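Local coordinates for putative nitroreductase (Thermotoga maritima, PDB 1VKW), which probably acts as an oxidoreductase of the FMN-dependent nitroreductase type, although its substrate and precise reaction are not established, at residues 53-58 against 81-86; 153-158 against 187-192; 73-78 against 204-209. All coordinates share one frame; numbering follows the deposited sequence.

Contact 1: residues 53-58 against 81-86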
ATOM      1  N   LEU A  53       7.918   2.603 -11.826  1.00 30.79           N
ATOM      2  CA  LEU A  53       6.928   3.127 -12.765  1.00 30.25           C
ATOM      3  C   LEU A  53       7.015   4.639 -12.887  1.00 29.83           C
ATOM      4  O   LEU A  53       7.717   5.291 -12.120  1.00 30.94           O
ATOM      5  CB  LEU A  53       5.519   2.702 -12.349  1.00 30.93           C
ATOM      6  CG  LEU A  53       5.297   1.186 -12.350  1.00 32.62           C
ATOM      7  CD1 LEU A  53       3.847   0.898 -12.042  1.00 36.59           C
ATOM      8  CD2 LEU A  53       5.701   0.540 -13.675  1.00 35.81           C
ATOM      9  N   ASP A  54       6.312   5.179 -13.880  1.00 28.57           N
ATOM     10  CA  ASP A  54       6.302   6.610 -14.156  1.00 28.32           C
ATOM     11  C   ASP A  54       5.052   7.232 -13.535  1.00 27.43           C
ATOM     12  O   ASP A  54       4.025   7.400 -14.195  1.00 25.61           O
ATOM     13  CB  ASP A  54       6.344   6.845 -15.671  1.00 26.81           C
ATOM     14  CG  ASP A  54       6.567   8.293 -16.036  1.00 30.44           C
ATOM     15  OD1 ASP A  54       6.712   9.132 -15.121  1.00 31.53           O
ATOM     16  OD2 ASP A  54       6.614   8.684 -17.223  1.00 25.20           O
ATOM     17  N   TRP A  55       5.147   7.573 -12.254  1.00 27.93           N
ATOM     18  CA  TRP A  55       3.989   8.067 -11.518  1.00 28.38           C
ATOM     19  C   TRP A  55       3.655   9.515 -11.872  1.00 29.90           C
ATOM     20  O   TRP A  55       4.541  10.369 -12.023  1.00 30.49           O
ATOM     21  CB  TRP A  55       4.170   7.879 -10.009  1.00 27.54           C
ATOM     22  CG  TRP A  55       4.149   6.436  -9.648  1.00 27.06           C
ATOM     23  CD1 TRP A  55       5.223   5.632  -9.424  1.00 27.05           C
ATOM     24  CD2 TRP A  55       2.991   5.605  -9.525  1.00 27.43           C
ATOM     25  NE1 TRP A  55       4.804   4.354  -9.136  1.00 28.35           N
ATOM     26  CE2 TRP A  55       3.437   4.308  -9.198  1.00 28.11           C
ATOM     27  CE3 TRP A  55       1.611   5.826  -9.649  1.00 28.17           C
ATOM     28  CZ2 TRP A  55       2.557   3.236  -8.991  1.00 29.83           C
ATOM     29  CZ3 TRP A  55       0.737   4.762  -9.434  1.00 28.70           C
ATOM     30  CH2 TRP A  55       1.217   3.483  -9.114  1.00 27.56           C
ATOM     31  N   LYS A  56       2.355   9.751 -12.029  1.00 31.34           N
ATOM     32  CA  LYS A  56       1.812  11.038 -12.426  1.00 32.85           C
ATOM     33  C   LYS A  56       0.804  11.468 -11.376  1.00 34.53           C
ATOM     34  O   LYS A  56       0.099  10.626 -10.804  1.00 32.05           O
ATOM     35  CB  LYS A  56       1.123  10.921 -13.782  1.00 32.78           C
ATOM     36  CG  LYS A  56       2.031  10.453 -14.916  1.00 33.65           C
ATOM     37  CD  LYS A  56       3.213  11.393 -15.120  1.00 35.47           C
ATOM     38  CE  LYS A  56       3.716  11.364 -16.559  1.00 37.20           C
ATOM     39  NZ  LYS A  56       3.992   9.982 -17.042  1.00 39.87           N
ATOM     40  N   ILE A  57       0.750  12.776 -11.125  1.00 35.98           N
ATOM     41  CA  ILE A  57      -0.130  13.348 -10.111  1.00 38.92           C
ATOM     42  C   ILE A  57      -0.995  14.420 -10.763  1.00 39.99           C
ATOM     43  O   ILE A  57      -0.470  15.388 -11.312  1.00 39.70           O
ATOM     44  CB  ILE A  57       0.694  13.963  -8.934  1.00 39.85           C
ATOM     45  CG1 ILE A  57       1.801  13.011  -8.448  1.00 43.29           C
ATOM     46  CG2 ILE A  57      -0.217  14.306  -7.760  1.00 41.82           C
ATOM     47  CD1 ILE A  57       3.173  13.282  -9.057  1.00 45.19           C
ATOM     48  N   ASN A  58      -2.314  14.230 -10.725  1.00 41.61           N
ATOM     49  CA  ASN A  58      -3.253  15.220 -11.244  1.00 43.09           C
ATOM     50  C   ASN A  58      -3.943  15.961 -10.102  1.00 44.08           C
ATOM     51  O   ASN A  58      -4.687  15.359  -9.325  1.00 43.41           O
ATOM     52  CB  ASN A  58      -4.301  14.567 -12.154  1.00 42.85           C
ATOM     53  CG  ASN A  58      -5.176  15.593 -12.878  1.00 45.49           C
ATOM     54  OD1 ASN A  58      -6.388  15.410 -13.007  1.00 47.80           O
ATOM     55  ND2 ASN A  58      -4.563  16.674 -13.353  1.00 43.93           N
ATOM     56  N   GLY A  81       0.682  -2.326  -7.969  1.00 28.38           N
ATOM     57  CA  GLY A  81       0.176  -2.463  -6.607  1.00 28.88           C
ATOM     58  C   GLY A  81       1.227  -2.190  -5.547  1.00 28.09           C
ATOM     59  O   GLY A  81       0.967  -1.489  -4.578  1.00 26.75           O
ATOM     60  N   PHE A  82       2.430  -2.721  -5.758  1.00 29.03           N
ATOM     61  CA  PHE A  82       3.531  -2.601  -4.797  1.00 27.90           C
ATOM     62  C   PHE A  82       3.969  -1.142  -4.604  1.00 27.61           C
ATOM     63  O   PHE A  82       4.051  -0.647  -3.476  1.00 25.33           O
ATOM     64  CB  PHE A  82       4.705  -3.470  -5.266  1.00 29.57           C
ATOM     65  CG  PHE A  82       5.835  -3.570  -4.271  1.00 29.18           C
ATOM     66  CD1 PHE A  82       5.676  -4.289  -3.085  1.00 32.08           C
ATOM     67  CD2 PHE A  82       7.057  -2.953  -4.520  1.00 26.69           C
ATOM     68  CE1 PHE A  82       6.723  -4.390  -2.162  1.00 26.31           C
ATOM     69  CE2 PHE A  82       8.101  -3.042  -3.599  1.00 30.63           C
ATOM     70  CZ  PHE A  82       7.932  -3.763  -2.415  1.00 26.44           C
ATOM     71  N   GLN A  83       4.212  -0.446  -5.711  1.00 26.54           N
ATOM     72  CA  GLN A  83       4.621   0.952  -5.648  1.00 26.44           C
ATOM     73  C   GLN A  83       3.465   1.857  -5.262  1.00 24.46           C
ATOM     74  O   GLN A  83       3.647   2.801  -4.497  1.00 24.93           O
ATOM     75  CB  GLN A  83       5.238   1.394  -6.977  1.00 26.01           C
ATOM     76  CG  GLN A  83       6.593   0.771  -7.230  1.00 26.38           C
ATOM     77  CD  GLN A  83       7.136   1.067  -8.615  1.00 28.86           C
ATOM     78  OE1 GLN A  83       6.966   2.166  -9.139  1.00 30.16           O
ATOM     79  NE2 GLN A  83       7.794   0.081  -9.210  1.00 34.38           N
ATOM     80  N   GLY A  84       2.286   1.566  -5.804  1.00 25.56           N
ATOM     81  CA  GLY A  84       1.079   2.339  -5.544  1.00 26.27           C
ATOM     82  C   GLY A  84       0.672   2.363  -4.077  1.00 26.41           C
ATOM     83  O   GLY A  84       0.292   3.408  -3.552  1.00 27.46           O
ATOM     84  N   GLU A  85       0.760   1.221  -3.403  1.00 27.34           N
ATOM     85  CA  GLU A  85       0.420   1.182  -1.989  1.00 26.55           C
ATOM     86  C   GLU A  85       1.472   1.899  -1.131  1.00 27.31           C
ATOM     87  O   GLU A  85       1.124   2.473  -0.104  1.00 25.43           O
ATOM     88  CB  GLU A  85       0.147  -0.246  -1.519  1.00 26.80           C
ATOM     89  CG  GLU A  85      -0.386  -0.363  -0.090  1.00 27.42           C
ATOM     90  CD  GLU A  85      -1.775   0.218   0.144  1.00 25.29           C
ATOM     91  OE1 GLU A  85      -2.398   0.745  -0.798  1.00 27.23           O
ATOM     92  OE2 GLU A  85      -2.265   0.136   1.297  1.00 27.88           O
ATOM     93  N   GLN A  86       2.739   1.912  -1.559  1.00 26.72           N
ATOM     94  CA  GLN A  86       3.747   2.725  -0.881  1.00 26.98           C
ATOM     95  C   GLN A  86       3.347   4.200  -0.880  1.00 26.64           C
ATOM     96  O   GLN A  86       3.480   4.896   0.136  1.00 27.93           O
ATOM     97  CB  GLN A  86       5.128   2.537  -1.522  1.00 25.70           C
ATOM     98  CG  GLN A  86       5.788   1.218  -1.117  1.00 28.93           C
ATOM     99  CD  GLN A  86       7.086   0.982  -1.843  1.00 27.71           C
ATOM    100  OE1 GLN A  86       8.105   1.582  -1.502  1.00 28.03           O
ATOM    101  NE2 GLN A  86       7.055   0.124  -2.862  1.00 28.61           N
TER
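Gln-83, on helix 74-93, receives Leu-53 and Trp-55 of the chain that leads into strand 56-58, an outermost strand of a four-stranded antiparallel sheet. Gln-83 OE1 accepts both hydrogen bonds of the contact. The backbone N of Leu-53 donates to Gln-83 OE1 at 2.9 Å in a nearly straight bond (167° at the hydrogen), lying in the carbonyl plane on a lone pair. The indole NE1 of Trp-55 gives its hydrogen to the same OE1 at 3.1 Å, and here the donor is tilted 22° from the carbonyl plane. The oxygen sits at the edge of the indole, close to the ring plane, while the ring and amide planes stand 65° apart.

Leu-53 and Trp-55 connect the approach to strand 56-58, outermost in its sheet within this chain, to helix 74-93. Gln-83 can reach this far because its chain runs extended beyond CG. The other end of its amide is held as well: NE2 bonds to Glu-79 one turn earlier on the helix and to Lys-51 O, which fixes the rotation of the group and settles which end faces Leu-53.

Beyond the polar grip, the six-membered part of the indole lies against the helix backbone. Trp-55 CZ2 is 3.6 Å from Gly-84 N, and CH2 comes to 3.8 Å from Gly-84 CA; a CB on this glycine would lie tightly against CH2. Trp-55 also meets the ring of Tyr-80 and packs on Ile-66 of strand 64-67.

Contact 2: residues 153-158 against 187-192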
ATOM      1  N   ILE A 153      -3.042  -8.087   6.141  1.00 29.29           N
ATOM      2  CA  ILE A 153      -4.505  -8.286   5.990  1.00 30.75           C
ATOM      3  C   ILE A 153      -5.284  -6.975   5.967  1.00 28.11           C
ATOM      4  O   ILE A 153      -6.367  -6.913   5.401  1.00 28.14           O
ATOM      5  CB  ILE A 153      -5.083  -9.194   7.148  1.00 31.02           C
ATOM      6  CG1 ILE A 153      -4.486 -10.605   7.113  1.00 35.33           C
ATOM      7  CG2 ILE A 153      -6.623  -9.261   7.103  1.00 34.31           C
ATOM      8  CD1 ILE A 153      -4.210 -11.116   5.752  1.00 35.00           C
ATOM      9  N   LEU A 154      -4.742  -5.933   6.588  1.00 27.11           N
ATOM     10  CA  LEU A 154      -5.390  -4.622   6.546  1.00 28.28           C
ATOM     11  C   LEU A 154      -5.218  -3.913   5.198  1.00 27.01           C
ATOM     12  O   LEU A 154      -5.749  -2.826   5.010  1.00 28.31           O
ATOM     13  CB  LEU A 154      -4.900  -3.732   7.699  1.00 26.54           C
ATOM     14  CG  LEU A 154      -5.204  -4.307   9.095  1.00 30.46           C
ATOM     15  CD1 LEU A 154      -4.530  -3.519  10.187  1.00 28.79           C
ATOM     16  CD2 LEU A 154      -6.713  -4.409   9.357  1.00 34.54           C
ATOM     17  N   ALA A 155      -4.485  -4.518   4.266  1.00 27.79           N
ATOM     18  CA  ALA A 155      -4.314  -3.942   2.933  1.00 26.87           C
ATOM     19  C   ALA A 155      -5.662  -3.812   2.251  1.00 27.54           C
ATOM     20  O   ALA A 155      -6.570  -4.599   2.529  1.00 26.62           O
ATOM     21  CB  ALA A 155      -3.386  -4.821   2.078  1.00 28.52           C
ATOM     22  N   PRO A 156      -5.804  -2.829   1.363  1.00 27.06           N
ATOM     23  CA  PRO A 156      -7.001  -2.729   0.560  1.00 28.42           C
ATOM     24  C   PRO A 156      -6.914  -3.736  -0.576  1.00 28.80           C
ATOM     25  O   PRO A 156      -5.827  -4.231  -0.902  1.00 28.36           O
ATOM     26  CB  PRO A 156      -6.952  -1.296   0.028  1.00 28.85           C
ATOM     27  CG  PRO A 156      -5.487  -1.008  -0.096  1.00 26.47           C
ATOM     28  CD  PRO A 156      -4.850  -1.748   1.055  1.00 27.49           C
ATOM     29  N   SER A 157      -8.068  -4.054  -1.143  1.00 28.71           N
ATOM     30  CA  SER A 157      -8.142  -4.916  -2.315  1.00 28.53           C
ATOM     31  C   SER A 157      -9.377  -4.525  -3.107  1.00 29.05           C
ATOM     32  O   SER A 157     -10.370  -4.082  -2.522  1.00 25.64           O
ATOM     33  CB  SER A 157      -8.194  -6.389  -1.902  1.00 28.98           C
ATOM     34  OG  SER A 157      -9.283  -6.670  -1.030  1.00 29.02           O
ATOM     35  N   ALA A 158      -9.299  -4.672  -4.431  1.00 29.84           N
ATOM     36  CA  ALA A 158     -10.439  -4.475  -5.309  1.00 31.10           C
ATOM     37  C   ALA A 158     -11.676  -5.190  -4.771  1.00 30.36           C
ATOM     38  O   ALA A 158     -11.640  -6.403  -4.533  1.00 30.39           O
ATOM     39  CB  ALA A 158     -10.112  -4.980  -6.704  1.00 32.51           C
ATOM     40  N   LEU A 187       1.854  -7.147  -0.598  1.00 29.49           N
ATOM     41  CA  LEU A 187       3.302  -7.350  -0.512  1.00 29.90           C
ATOM     42  C   LEU A 187       4.009  -6.103   0.005  1.00 29.22           C
ATOM     43  O   LEU A 187       4.987  -6.214   0.753  1.00 25.13           O
ATOM     44  CB  LEU A 187       3.867  -7.756  -1.875  1.00 31.63           C
ATOM     45  CG  LEU A 187       5.327  -8.191  -1.975  1.00 30.79           C
ATOM     46  CD1 LEU A 187       5.537  -9.525  -1.303  1.00 34.24           C
ATOM     47  CD2 LEU A 187       5.729  -8.246  -3.449  1.00 29.42           C
ATOM     48  N   SER A 188       3.502  -4.928  -0.372  1.00 27.47           N
ATOM     49  CA  SER A 188       4.027  -3.657   0.138  1.00 27.77           C
ATOM     50  C   SER A 188       3.890  -3.552   1.651  1.00 27.71           C
ATOM     51  O   SER A 188       4.821  -3.104   2.328  1.00 29.58           O
ATOM     52  CB  SER A 188       3.366  -2.449  -0.545  1.00 29.36           C
ATOM     53  OG  SER A 188       2.062  -2.191  -0.041  1.00 29.77           O
ATOM     54  N   HIS A 189       2.747  -3.973   2.191  1.00 26.86           N
ATOM     55  CA  HIS A 189       2.550  -3.977   3.647  1.00 26.84           C
ATOM     56  C   HIS A 189       3.505  -4.916   4.357  1.00 26.17           C
ATOM     57  O   HIS A 189       4.048  -4.577   5.405  1.00 26.78           O
ATOM     58  CB  HIS A 189       1.102  -4.345   4.016  1.00 27.14           C
ATOM     59  CG  HIS A 189       0.101  -3.280   3.688  1.00 27.70           C
ATOM     60  ND1 HIS A 189      -0.974  -2.991   4.505  1.00 27.38           N
ATOM     61  CD2 HIS A 189       0.012  -2.433   2.636  1.00 31.38           C
ATOM     62  CE1 HIS A 189      -1.683  -2.014   3.961  1.00 28.26           C
ATOM     63  NE2 HIS A 189      -1.112  -1.663   2.825  1.00 28.13           N
ATOM     64  N   ALA A 190       3.691  -6.115   3.805  1.00 26.55           N
ATOM     65  CA  ALA A 190       4.576  -7.097   4.415  1.00 27.09           C
ATOM     66  C   ALA A 190       6.024  -6.609   4.352  1.00 27.81           C
ATOM     67  O   ALA A 190       6.763  -6.691   5.323  1.00 28.09           O
ATOM     68  CB  ALA A 190       4.432  -8.423   3.737  1.00 26.06           C
ATOM     69  N   TYR A 191       6.412  -6.091   3.198  1.00 29.51           N
ATOM     70  CA  TYR A 191       7.747  -5.542   3.012  1.00 29.03           C
ATOM     71  C   TYR A 191       8.055  -4.393   3.983  1.00 28.13           C
ATOM     72  O   TYR A 191       9.064  -4.405   4.676  1.00 27.63           O
ATOM     73  CB  TYR A 191       7.927  -5.084   1.565  1.00 29.65           C
ATOM     74  CG  TYR A 191       9.170  -4.262   1.390  1.00 31.21           C
ATOM     75  CD1 TYR A 191      10.404  -4.867   1.160  1.00 33.55           C
ATOM     76  CD2 TYR A 191       9.117  -2.875   1.481  1.00 37.17           C
ATOM     77  CE1 TYR A 191      11.561  -4.099   1.012  1.00 38.47           C
ATOM     78  CE2 TYR A 191      10.265  -2.097   1.349  1.00 41.41           C
ATOM     79  CZ  TYR A 191      11.481  -2.713   1.113  1.00 39.52           C
ATOM     80  OH  TYR A 191      12.600  -1.928   0.974  1.00 42.32           O
ATOM     81  N   LEU A 192       7.171  -3.406   4.035  1.00 28.27           N
ATOM     82  CA  LEU A 192       7.378  -2.232   4.883  1.00 28.66           C
ATOM     83  C   LEU A 192       7.371  -2.551   6.387  1.00 27.22           C
ATOM     84  O   LEU A 192       8.147  -1.977   7.145  1.00 25.49           O
ATOM     85  CB  LEU A 192       6.351  -1.140   4.537  1.00 29.31           C
ATOM     86  CG  LEU A 192       6.496  -0.484   3.153  1.00 26.70           C
ATOM     87  CD1 LEU A 192       5.294   0.392   2.835  1.00 31.32           C
ATOM     88  CD2 LEU A 192       7.783   0.320   3.026  1.00 29.95           C
TER
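The imidazole of His-189, on helix 180-198, lies face-on to the methyl of Ala-155 in the loop that leaves helix 143-153, a buried helix-to-loop contact within the nitroreductase-family domain. The methyl forms a CH-pi contact: Ala-155 CB stands 3.8 Å from the ring centroid, only 11° off the ring normal, so it sits almost squarely over the centre of the face. The backbone of the same residue follows it in, with Ala-155 CA 3.4 Å from His-189 CE1. Pro-156 comes at the ring obliquely, its CD 4.1 Å from His-189 NE2.

With CG anti to its carbonyl carbon (chi1 -71°), the histidine reaches from the helix toward the loop, and both ring nitrogens find partners there or nearby. ND1 bonds to Met-151 O near the end of helix 143-153, whereas the partner of NE2 is Glu-85 on helix 74-93. Gripped at two nitrogens, the ring is unlikely to turn about its CB-CG bond, and this keeps its face presented to Ala-155. Ile-19 of helix 15-21 also packs on the imidazole. At the ring edge, in its plane, lies the hydroxyl oxygen OG of Ser-188, itself bonded to Ile-185 O.

Contact 3: residues 73-78 against 204-209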
ATOM      1  N   HIS A  73       0.147  -7.340 -17.682  1.00 31.85           N
ATOM      2  CA  HIS A  73       0.895  -8.578 -17.496  1.00 31.35           C
ATOM      3  C   HIS A  73       1.040  -8.741 -15.991  1.00 29.88           C
ATOM      4  O   HIS A  73       1.069  -7.747 -15.268  1.00 28.30           O
ATOM      5  CB  HIS A  73       2.274  -8.489 -18.155  1.00 31.62           C
ATOM      6  CG  HIS A  73       2.246  -8.600 -19.649  1.00 32.76           C
ATOM      7  ND1 HIS A  73       2.615  -7.564 -20.479  1.00 36.13           N
ATOM      8  CD2 HIS A  73       1.901  -9.628 -20.461  1.00 32.04           C
ATOM      9  CE1 HIS A  73       2.498  -7.946 -21.738  1.00 35.77           C
ATOM     10  NE2 HIS A  73       2.068  -9.197 -21.754  1.00 36.40           N
ATOM     11  N   PHE A  74       1.144  -9.979 -15.522  1.00 29.00           N
ATOM     12  CA  PHE A  74       1.152 -10.239 -14.085  1.00 30.61           C
ATOM     13  C   PHE A  74       2.203  -9.414 -13.307  1.00 30.45           C
ATOM     14  O   PHE A  74       1.857  -8.668 -12.367  1.00 28.49           O
ATOM     15  CB  PHE A  74       1.338 -11.738 -13.818  1.00 32.25           C
ATOM     16  CG  PHE A  74       0.992 -12.145 -12.408  1.00 34.31           C
ATOM     17  CD1 PHE A  74       1.963 -12.154 -11.418  1.00 32.30           C
ATOM     18  CD2 PHE A  74      -0.310 -12.518 -12.078  1.00 34.94           C
ATOM     19  CE1 PHE A  74       1.649 -12.531 -10.114  1.00 34.87           C
ATOM     20  CE2 PHE A  74      -0.633 -12.897 -10.774  1.00 34.25           C
ATOM     21  CZ  PHE A  74       0.348 -12.898  -9.793  1.00 33.37           C
ATOM     22  N   ASP A  75       3.473  -9.536 -13.695  1.00 29.99           N
ATOM     23  CA  ASP A  75       4.571  -8.909 -12.926  1.00 30.54           C
ATOM     24  C   ASP A  75       4.470  -7.374 -12.893  1.00 28.73           C
ATOM     25  O   ASP A  75       4.760  -6.742 -11.868  1.00 25.56           O
ATOM     26  CB  ASP A  75       5.941  -9.333 -13.490  1.00 31.06           C
ATOM     27  CG  ASP A  75       6.178 -10.839 -13.397  1.00 36.02           C
ATOM     28  OD1 ASP A  75       5.563 -11.492 -12.524  1.00 44.43           O
ATOM     29  OD2 ASP A  75       6.961 -11.458 -14.152  1.00 41.44           O
ATOM     30  N   GLU A  76       4.054  -6.774 -14.006  1.00 27.60           N
ATOM     31  CA  GLU A  76       3.957  -5.317 -14.075  1.00 28.28           C
ATOM     32  C   GLU A  76       2.814  -4.799 -13.214  1.00 26.52           C
ATOM     33  O   GLU A  76       2.897  -3.698 -12.667  1.00 27.06           O
ATOM     34  CB  GLU A  76       3.783  -4.826 -15.513  1.00 28.71           C
ATOM     35  CG  GLU A  76       5.013  -4.998 -16.400  1.00 34.67           C
ATOM     36  CD  GLU A  76       4.953  -6.230 -17.281  1.00 37.12           C
ATOM     37  OE1 GLU A  76       5.057  -7.360 -16.758  1.00 35.77           O
ATOM     38  OE2 GLU A  76       4.810  -6.066 -18.511  1.00 45.10           O
ATOM     39  N   LEU A  77       1.745  -5.579 -13.103  1.00 25.46           N
ATOM     40  CA  LEU A  77       0.617  -5.190 -12.262  1.00 25.77           C
ATOM     41  C   LEU A  77       0.923  -5.354 -10.761  1.00 26.58           C
ATOM     42  O   LEU A  77       0.473  -4.549  -9.951  1.00 26.57           O
ATOM     43  CB  LEU A  77      -0.643  -5.959 -12.654  1.00 25.92           C
ATOM     44  CG  LEU A  77      -1.300  -5.489 -13.956  1.00 25.94           C
ATOM     45  CD1 LEU A  77      -2.339  -6.493 -14.394  1.00 26.05           C
ATOM     46  CD2 LEU A  77      -1.915  -4.104 -13.811  1.00 27.09           C
ATOM     47  N   VAL A  78       1.681  -6.387 -10.396  1.00 26.04           N
ATOM     48  CA  VAL A  78       2.200  -6.515  -9.015  1.00 25.79           C
ATOM     49  C   VAL A  78       3.031  -5.271  -8.676  1.00 27.39           C
ATOM     50  O   VAL A  78       2.890  -4.698  -7.594  1.00 24.20           O
ATOM     51  CB  VAL A  78       3.022  -7.824  -8.819  1.00 26.65           C
ATOM     52  CG1 VAL A  78       3.732  -7.850  -7.480  1.00 26.81           C
ATOM     53  CG2 VAL A  78       2.130  -9.026  -8.913  1.00 22.98           C
ATOM     54  N   ILE A 204      12.732  -9.448  -1.968  1.00 29.27           N
ATOM     55  CA  ILE A 204      11.505  -9.898  -2.582  1.00 30.93           C
ATOM     56  C   ILE A 204      11.863 -10.730  -3.789  1.00 30.94           C
ATOM     57  O   ILE A 204      12.624 -10.272  -4.648  1.00 28.50           O
ATOM     58  CB  ILE A 204      10.653  -8.713  -3.053  1.00 34.16           C
ATOM     59  CG1 ILE A 204      10.347  -7.761  -1.898  1.00 39.09           C
ATOM     60  CG2 ILE A 204       9.351  -9.224  -3.698  1.00 38.78           C
ATOM     61  CD1 ILE A 204      10.361  -6.301  -2.323  1.00 45.82           C
ATOM     62  N   GLN A 205      11.283 -11.927  -3.865  1.00 30.84           N
ATOM     63  CA  GLN A 205      11.543 -12.856  -4.955  1.00 33.74           C
ATOM     64  C   GLN A 205      10.255 -13.473  -5.478  1.00 33.10           C
ATOM     65  O   GLN A 205       9.433 -13.952  -4.699  1.00 32.05           O
ATOM     66  CB  GLN A 205      12.497 -13.956  -4.483  1.00 33.16           C
ATOM     67  CG  GLN A 205      13.871 -13.413  -4.155  1.00 35.74           C
ATOM     68  CD  GLN A 205      14.889 -14.492  -3.946  1.00 35.17           C
ATOM     69  OE1 GLN A 205      14.540 -15.620  -3.600  1.00 31.88           O
ATOM     70  NE2 GLN A 205      16.158 -14.157  -4.145  1.00 30.62           N
ATOM     71  N   LYS A 206      10.091 -13.465  -6.804  1.00 33.06           N
ATOM     72  CA  LYS A 206       8.958 -14.129  -7.434  1.00 33.09           C
ATOM     73  C   LYS A 206       9.200 -15.622  -7.376  1.00 31.65           C
ATOM     74  O   LYS A 206      10.312 -16.074  -7.622  1.00 33.30           O
ATOM     75  CB  LYS A 206       8.774 -13.696  -8.888  1.00 33.23           C
ATOM     76  CG  LYS A 206       7.481 -14.217  -9.493  1.00 32.86           C
ATOM     77  CD  LYS A 206       7.442 -14.119 -11.011  1.00 36.29           C
ATOM     78  CE  LYS A 206       6.000 -14.312 -11.509  1.00 39.13           C
ATOM     79  NZ  LYS A 206       5.866 -14.161 -12.976  1.00 39.78           N
ATOM     80  N   ARG A 207       8.154 -16.370  -7.036  1.00 32.93           N
ATOM     81  CA  ARG A 207       8.199 -17.827  -6.940  1.00 33.79           C
ATOM     82  C   ARG A 207       7.052 -18.413  -7.749  1.00 36.10           C
ATOM     83  O   ARG A 207       5.884 -18.201  -7.416  1.00 38.69           O
ATOM     84  CB  ARG A 207       8.058 -18.258  -5.490  1.00 34.65           C
ATOM     85  CG  ARG A 207       9.178 -17.799  -4.618  1.00 35.96           C
ATOM     86  CD  ARG A 207      10.544 -18.383  -4.977  1.00 37.89           C
ATOM     87  NE  ARG A 207      11.572 -17.786  -4.131  1.00 37.39           N
ATOM     88  CZ  ARG A 207      11.783 -18.114  -2.861  1.00 39.29           C
ATOM     89  NH1 ARG A 207      11.058 -19.062  -2.266  1.00 35.78           N
ATOM     90  NH2 ARG A 207      12.735 -17.486  -2.182  1.00 39.74           N
ATOM     91  N   GLY A 208       7.379 -19.141  -8.812  1.00 38.03           N
ATOM     92  CA  GLY A 208       6.363 -19.748  -9.672  1.00 38.64           C
ATOM     93  C   GLY A 208       5.503 -18.707 -10.367  1.00 38.10           C
ATOM     94  O   GLY A 208       5.993 -17.645 -10.739  1.00 37.32           O
ATOM     95  N   GLU A 209       4.214 -19.010 -10.518  1.00 38.44           N
ATOM     96  CA  GLU A 209       3.320 -18.231 -11.384  1.00 39.06           C
ATOM     97  C   GLU A 209       2.640 -17.071 -10.673  1.00 37.04           C
ATOM     98  O   GLU A 209       2.384 -16.042 -11.292  1.00 36.34           O
ATOM     99  CB  GLU A 209       2.230 -19.138 -11.989  1.00 39.87           C
ATOM    100  CG  GLU A 209       2.762 -20.304 -12.818  1.00 41.35           C
ATOM    101  CD  GLU A 209       1.662 -21.237 -13.311  1.00 44.79           C
ATOM    102  OE1 GLU A 209       0.479 -20.814 -13.372  1.00 54.17           O
ATOM    103  OE2 GLU A 209       1.984 -22.402 -13.650  1.00 55.21           O
TER
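Phe-74 and Glu-209 make the packed side of this surface contact. Glu-209 O stands over one face of the Phe-74 ring, 3.8 Å from CE1 and offset toward the rim. The Glu-209 side chain sets off away from the helix, so the backbone oxygen makes the contact. The Phe-74 side chain also touches Pro-180 and Leu-183 of helix 180-198.

The other side, where Lys-206 is exposed, is held by charge, and the two side chains cross at about a right angle. The salt bridge runs from Lys-206 NZ to Asp-75 OD1 at 2.7 Å, on the syn lone pair, with a weak second bond to OD2 at 3.1 Å. It links the first turn of helix 74-93 to strand 203-207, an outermost strand of the second four-stranded antiparallel sheet. Lys-206 extends fully to get there, every torsion from chi1 (-171°) to chi4 close to trans, which carries the amine from the strand to the helix. With an alanine at position 75 the Lys-206 amine would probably lose its mate, and the Tyr-212 hydroxyl its bond to the carboxylate. That hydroxyl, on the adjacent strand 211-215, is a further partner of Asp-75 OD1.

In the fold
Helix 74-93 serves both contact 1 and contact 3, whose centres lie about 17 Å apart; they meet where Phe-82 CZ packs 3.5 Å from Ile-204 CD1. Both antiparallel sheets make contact with this helix, one by way of 53-58 and the other by way of 204-209. Contact 2, its centre about 15 Å from each of the others, touches contact 1 through Glu-85 OE2 and His-189 NE2, 2.6 Å apart in a probable hydrogen bond, and touches contact 3 through Leu-187 and Tyr-191 on Ile-204. A bound sulfate, probably from the crystallisation liquor, lies about 4 Å from the Pro-156 side chain of contact 2.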